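Local atomic coordinates of ribulose-5-phosphate reductase 1 (PDB entry 6XHK), a protein that reduces D-ribulose 5-phosphate to D-ribitol 5-phosphate with NADPH, supplying a precursor for the wall teichoic acid of Staphylococcus aureus. Residues G232-I243 against L254-N265. Sequence-based numbering, arbitrary orientation.
Sequences GRGSQSAINQMI and LLGVSEFPVEVN. With NDP (NADPH dihydro-nicotinamide-adenine-dinucleotide phosphate), chain B.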
loop_
_atom_site.group_PDB
_atom_site.type_symbol
_atom_site.label_atom_id
_atom_site.label_comp_id
_atom_site.label_asym_id
_atom_site.label_seq_id
_atom_site.Cartn_x
_atom_site.Cartn_y
_atom_site.Cartn_z
ATOM N N GLY A 232 0.857 14.392 -2.843
ATOM C CA GLY A 232 1.729 15.535 -2.737
ATOM C C GLY A 232 1.254 16.694 -3.577
ATOM O O GLY A 232 0.059 16.874 -3.815
ATOM N N ARG A 233 2.211 17.510 -4.019
ATOM C CA ARG A 233 1.830 18.677 -4.795
ATOM C C ARG A 233 1.272 18.271 -6.151
ATOM O O ARG A 233 0.634 19.092 -6.818
ATOM C CB ARG A 233 3.020 19.630 -4.930
ATOM N N GLY A 234 1.457 17.005 -6.550
ATOM C CA GLY A 234 0.925 16.508 -7.812
ATOM C C GLY A 234 -0.541 16.117 -7.787
ATOM O O GLY A 234 -1.176 16.082 -8.849
ATOM N N SER A 235 -1.087 15.827 -6.596
ATOM C CA SER A 235 -2.511 15.525 -6.449
ATOM C C SER A 235 -3.384 16.657 -6.986
ATOM O O SER A 235 -4.422 16.405 -7.604
ATOM C CB SER A 235 -2.858 15.253 -4.976
ATOM O OG SER A 235 -2.152 16.084 -4.062
ATOM N N GLN A 236 -2.994 17.911 -6.737
ATOM C CA GLN A 236 -3.767 19.048 -7.232
ATOM C C GLN A 236 -3.965 18.940 -8.746
ATOM O O GLN A 236 -5.092 19.025 -9.260
ATOM C CB GLN A 236 -3.047 20.358 -6.861
ATOM C CG GLN A 236 -3.803 21.647 -7.184
ATOM C CD GLN A 236 -3.148 22.898 -6.597
ATOM O OE1 GLN A 236 -3.135 23.088 -5.380
ATOM N NE2 GLN A 236 -2.684 23.800 -7.469
ATOM N N SER A 237 -2.868 18.708 -9.467
ATOM C CA SER A 237 -2.905 18.619 -10.922
ATOM C C SER A 237 -3.744 17.430 -11.368
ATOM O O SER A 237 -4.620 17.552 -12.238
ATOM C CB SER A 237 -1.476 18.487 -11.442
ATOM O OG SER A 237 -0.587 19.276 -10.661
ATOM N N ALA A 238 -3.471 16.261 -10.785
ATOM C CA ALA A 238 -4.215 15.058 -11.131
ATOM C C ALA A 238 -5.712 15.272 -10.976
ATOM O O ALA A 238 -6.500 14.888 -11.852
ATOM C CB ALA A 238 -3.758 13.892 -10.249
ATOM N N ILE A 239 -6.118 15.882 -9.856
ATOM C CA ILE A 239 -7.535 16.061 -9.550
ATOM C C ILE A 239 -8.191 16.988 -10.558
ATOM O O ILE A 239 -9.256 16.672 -11.106
ATOM C CB ILE A 239 -7.721 16.575 -8.112
ATOM C CG1 ILE A 239 -7.280 15.528 -7.071
ATOM C CG2 ILE A 239 -9.138 17.007 -7.910
ATOM C CD1 ILE A 239 -7.146 16.069 -5.675
ATOM N N ASN A 240 -7.586 18.151 -10.811
ATOM C CA ASN A 240 -8.220 19.052 -11.768
ATOM C C ASN A 240 -8.369 18.378 -13.131
ATOM O O ASN A 240 -9.428 18.479 -13.757
ATOM C CB ASN A 240 -7.458 20.376 -11.869
ATOM C CG ASN A 240 -7.889 21.391 -10.786
ATOM O OD1 ASN A 240 -8.573 21.043 -9.799
ATOM N ND2 ASN A 240 -7.526 22.658 -10.997
ATOM N N GLN A 241 -7.355 17.624 -13.581
ATOM C CA GLN A 241 -7.480 16.915 -14.862
ATOM C C GLN A 241 -8.625 15.905 -14.881
ATOM O O GLN A 241 -9.420 15.879 -15.825
ATOM C CB GLN A 241 -6.181 16.223 -15.229
ATOM C CG GLN A 241 -5.536 16.768 -16.455
ATOM C CD GLN A 241 -4.279 16.050 -16.770
ATOM O OE1 GLN A 241 -4.026 14.969 -16.229
ATOM N NE2 GLN A 241 -3.492 16.605 -17.688
ATOM N N MET A 242 -8.699 15.018 -13.894
ATOM C CA MET A 242 -9.820 14.082 -13.921
ATOM C C MET A 242 -11.172 14.782 -13.778
ATOM O O MET A 242 -12.138 14.364 -14.427
ATOM C CB MET A 242 -9.635 12.963 -12.891
ATOM C CG MET A 242 -9.162 13.368 -11.525
ATOM S SD MET A 242 -8.016 12.112 -10.887
ATOM C CE MET A 242 -9.162 10.782 -10.620
ATOM N N ILE A 243 -11.265 15.861 -12.992
ATOM C CA ILE A 243 -12.495 16.646 -12.986
ATOM C C ILE A 243 -12.850 17.062 -14.415
ATOM O O ILE A 243 -13.989 16.890 -14.867
ATOM C CB ILE A 243 -12.353 17.858 -12.039
ATOM C CG1 ILE A 243 -12.513 17.464 -10.564
ATOM C CG2 ILE A 243 -13.365 18.951 -12.381
ATOM C CD1 ILE A 243 -12.140 18.571 -9.603
ATOM N N LEU A 254 -10.488 9.233 -4.104
ATOM C CA LEU A 254 -9.297 9.973 -3.714
ATOM C C LEU A 254 -8.421 9.034 -2.893
ATOM O O LEU A 254 -8.885 8.473 -1.894
ATOM C CB LEU A 254 -9.676 11.210 -2.897
ATOM C CG LEU A 254 -10.203 12.451 -3.632
ATOM C CD1 LEU A 254 -9.149 13.039 -4.588
ATOM C CD2 LEU A 254 -11.499 12.141 -4.373
ATOM N N LEU A 255 -7.185 8.817 -3.329
ATOM C CA LEU A 255 -6.297 7.939 -2.581
ATOM C C LEU A 255 -5.035 8.624 -2.104
ATOM O O LEU A 255 -4.558 8.308 -1.007
ATOM C CB LEU A 255 -5.923 6.715 -3.412
ATOM C CG LEU A 255 -7.086 5.733 -3.460
ATOM C CD1 LEU A 255 -6.782 4.583 -4.384
ATOM C CD2 LEU A 255 -7.324 5.226 -2.047
ATOM N N GLY A 256 -4.546 9.609 -2.856
ATOM C CA GLY A 256 -3.288 10.264 -2.541
ATOM C C GLY A 256 -3.363 11.225 -1.369
ATOM O O GLY A 256 -4.295 12.023 -1.252
ATOM N N VAL A 257 -2.356 11.160 -0.518
ATOM C CA VAL A 257 -2.243 12.033 0.641
ATOM C C VAL A 257 -1.560 13.324 0.221
ATOM O O VAL A 257 -0.506 13.292 -0.424
ATOM C CB VAL A 257 -1.464 11.319 1.754
ATOM C CG1 VAL A 257 -1.382 12.176 2.982
ATOM C CG2 VAL A 257 -2.155 9.999 2.070
ATOM N N SER A 258 -2.145 14.471 0.579
ATOM C CA SER A 258 -1.467 15.702 0.205
ATOM C C SER A 258 -0.767 16.404 1.362
ATOM O O SER A 258 0.120 17.223 1.103
ATOM C CB SER A 258 -2.430 16.683 -0.452
ATOM O OG SER A 258 -1.831 17.967 -0.498
ATOM N N GLU A 259 -1.120 16.111 2.614
ATOM C CA GLU A 259 -0.474 16.743 3.777
ATOM C C GLU A 259 -0.434 18.264 3.620
ATOM O O GLU A 259 0.498 18.939 4.066
ATOM C CB GLU A 259 0.939 16.182 4.027
ATOM N N PHE A 260 -1.449 18.799 2.971
ATOM C CA PHE A 260 -1.546 20.199 2.598
ATOM C C PHE A 260 -2.891 20.395 1.915
ATOM O O PHE A 260 -3.567 19.422 1.541
ATOM C CB PHE A 260 -0.431 20.643 1.638
ATOM C CG PHE A 260 0.739 21.281 2.320
ATOM C CD1 PHE A 260 0.547 22.129 3.397
ATOM C CD2 PHE A 260 2.026 21.074 1.857
ATOM C CE1 PHE A 260 1.620 22.717 4.033
ATOM C CE2 PHE A 260 3.105 21.669 2.481
ATOM C CZ PHE A 260 2.899 22.492 3.571
ATOM N N PRO A 261 -3.315 21.637 1.742
ATOM C CA PRO A 261 -4.467 21.907 0.889
ATOM C C PRO A 261 -4.082 21.864 -0.580
ATOM O O PRO A 261 -2.920 22.032 -0.959
ATOM C CB PRO A 261 -4.867 23.323 1.303
ATOM C CG PRO A 261 -3.584 23.949 1.733
ATOM C CD PRO A 261 -2.806 22.860 2.390
ATOM N N VAL A 262 -5.092 21.650 -1.412
ATOM C CA VAL A 262 -4.933 21.681 -2.859
ATOM C C VAL A 262 -6.145 22.383 -3.459
ATOM O O VAL A 262 -7.282 22.122 -3.057
ATOM C CB VAL A 262 -4.770 20.265 -3.460
ATOM C CG1 VAL A 262 -3.388 19.725 -3.146
ATOM C CG2 VAL A 262 -5.870 19.318 -2.980
ATOM N N GLU A 263 -5.897 23.262 -4.438
ATOM C CA GLU A 263 -6.953 23.995 -5.137
ATOM C C GLU A 263 -7.815 23.030 -5.950
ATOM O O GLU A 263 -7.300 22.257 -6.765
ATOM C CB GLU A 263 -6.332 25.037 -6.079
ATOM C CG GLU A 263 -5.393 26.050 -5.430
ATOM C CD GLU A 263 -6.050 27.339 -5.004
ATOM O OE1 GLU A 263 -7.273 27.495 -5.206
ATOM O OE2 GLU A 263 -5.328 28.206 -4.463
ATOM N N VAL A 264 -9.131 23.092 -5.764
ATOM C CA VAL A 264 -10.070 22.276 -6.529
ATOM C C VAL A 264 -11.019 23.178 -7.314
ATOM O O VAL A 264 -11.477 24.210 -6.806
ATOM C CB VAL A 264 -10.850 21.325 -5.605
ATOM C CG1 VAL A 264 -11.740 20.430 -6.400
ATOM C CG2 VAL A 264 -9.894 20.512 -4.823
ATOM N N ASN A 265 -11.302 22.802 -8.566
ATOM C CA ASN A 265 -12.303 23.522 -9.351
ATOM C C ASN A 265 -13.671 22.960 -9.021
ATOM O O ASN A 265 -14.167 22.033 -9.655
ATOM C CB ASN A 265 -12.024 23.473 -10.842
ATOM C CG ASN A 265 -12.985 24.334 -11.614
ATOM O OD1 ASN A 265 -14.138 23.961 -11.801
ATOM N ND2 ASN A 265 -12.559 25.541 -11.963
HETATM P PA NDP B . 4.809 6.941 -6.124
HETATM O O1A NDP B . 6.162 7.460 -5.726
HETATM O O2A NDP B . 4.945 5.558 -6.752
HETATM O O5B NDP B . 4.099 8.037 -7.152
HETATM C C5B NDP B . 3.033 7.612 -8.065
HETATM C C4B NDP B . 3.272 8.160 -9.522
HETATM O O4B NDP B . 2.531 9.200 -9.797
HETATM C C3B NDP B . 4.740 8.643 -9.701
HETATM O O3B NDP B . 5.375 7.931 -10.670
HETATM C C2B NDP B . 4.681 10.085 -10.187
HETATM O O2B NDP B . 5.723 10.169 -11.248
HETATM C C1B NDP B . 3.473 10.179 -10.684
HETATM N N9A NDP B . 2.949 11.544 -10.796
HETATM C C8A NDP B . 3.477 12.715 -10.338
HETATM N N7A NDP B . 2.644 13.737 -10.687
HETATM C C5A NDP B . 1.628 13.204 -11.347
HETATM C C6A NDP B . 0.394 13.852 -11.986
HETATM N N6A NDP B . 0.224 15.285 -11.888
HETATM N N1A NDP B . -0.552 13.023 -12.655
HETATM C C2A NDP B . -0.361 11.591 -12.743
HETATM N N3A NDP B . 0.830 10.980 -12.121
HETATM C C4A NDP B . 1.816 11.850 -11.420
HETATM O O3 NDP B . 3.814 6.757 -4.771
HETATM P PN NDP B . 2.511 5.677 -4.643
HETATM O O1N NDP B . 2.047 5.216 -6.027
HETATM O O2N NDP B . 2.949 4.457 -3.901
HETATM O O5D NDP B . 1.311 6.451 -3.785
HETATM C C5D NDP B . 1.302 7.894 -3.718
HETATM C C4D NDP B . 0.482 8.481 -2.679
HETATM O O4D NDP B . -0.523 7.450 -2.013
HETATM C C3D NDP B . 1.312 9.037 -1.498
HETATM O O3D NDP B . 0.830 10.395 -1.105
HETATM C C2D NDP B . 1.149 8.134 -0.500
HETATM O O2D NDP B . 1.348 8.677 0.843
HETATM C C1D NDP B . -0.369 7.574 -0.708
HETATM N N1N NDP B . -0.706 6.361 0.067
HETATM C C2N NDP B . -2.052 6.301 0.642
HETATM C C3N NDP B . -2.495 5.212 1.635
HETATM C C7N NDP B . -3.972 5.269 2.203
HETATM O O7N NDP B . -4.245 4.720 3.244
HETATM N N7N NDP B . -4.997 5.991 1.446
HETATM C C4N NDP B . -1.594 3.967 1.826
HETATM C C5N NDP B . -0.134 4.198 1.377
HETATM C C6N NDP B . 0.216 5.245 0.297
HETATM P P2B NDP B . 6.972 11.163 -10.934
HETATM O O1X NDP B . 6.490 12.502 -10.417
HETATM O O2X NDP B . 7.823 10.513 -9.857
HETATM O O3X NDP B . 7.744 11.367 -12.228
#
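G232 N donates an almost straight bond to V257 O (3.0 Å, 170°) where the loop L255-N265, which leaves strand 251-254 of the Rossmann-type NADPH domain, runs back along helix 232-245, tying G232 to the part of the loop beside the cofactor. Main-chain groups of the loop make the polar contacts. Further along, the Q236 side chain, extended with CG anti to the backbone N (chi1 -174°), reaches E263 N with OE1 at 2.9 Å. That N-H comes from above the amide plane, 56° out of it. The Q236 and E263 side chains lie alongside each other and point the same way, their amide and carboxylate planes nearly perpendicular. One turn on, N240 OD1 accepts a weak bond from N265 N; the side chain of N265 itself turns to L268 N and caps helix 266-272.

Apolar side chains of the helix meet L254 at the end of the strand and V262 and V264 of the loop. I239 meets L254 at about a right angle, CD1 to CD1 at 3.8 Å, while its other neighbours include E228 of strand 225-228. V262 lays CG1 against Q236 CB, and I243, which also packs on L268 and V269, crosses V264.

Both segments also border NADPH. The adenine amino group N6A lies near G234 O and S237 CB, whereas the loop follows the nicotinamide half: V257 N bonds weakly to the ribose hydroxyl O3D, and the carboxamide N7N donates another weak bond to L255 O at 3.4 Å.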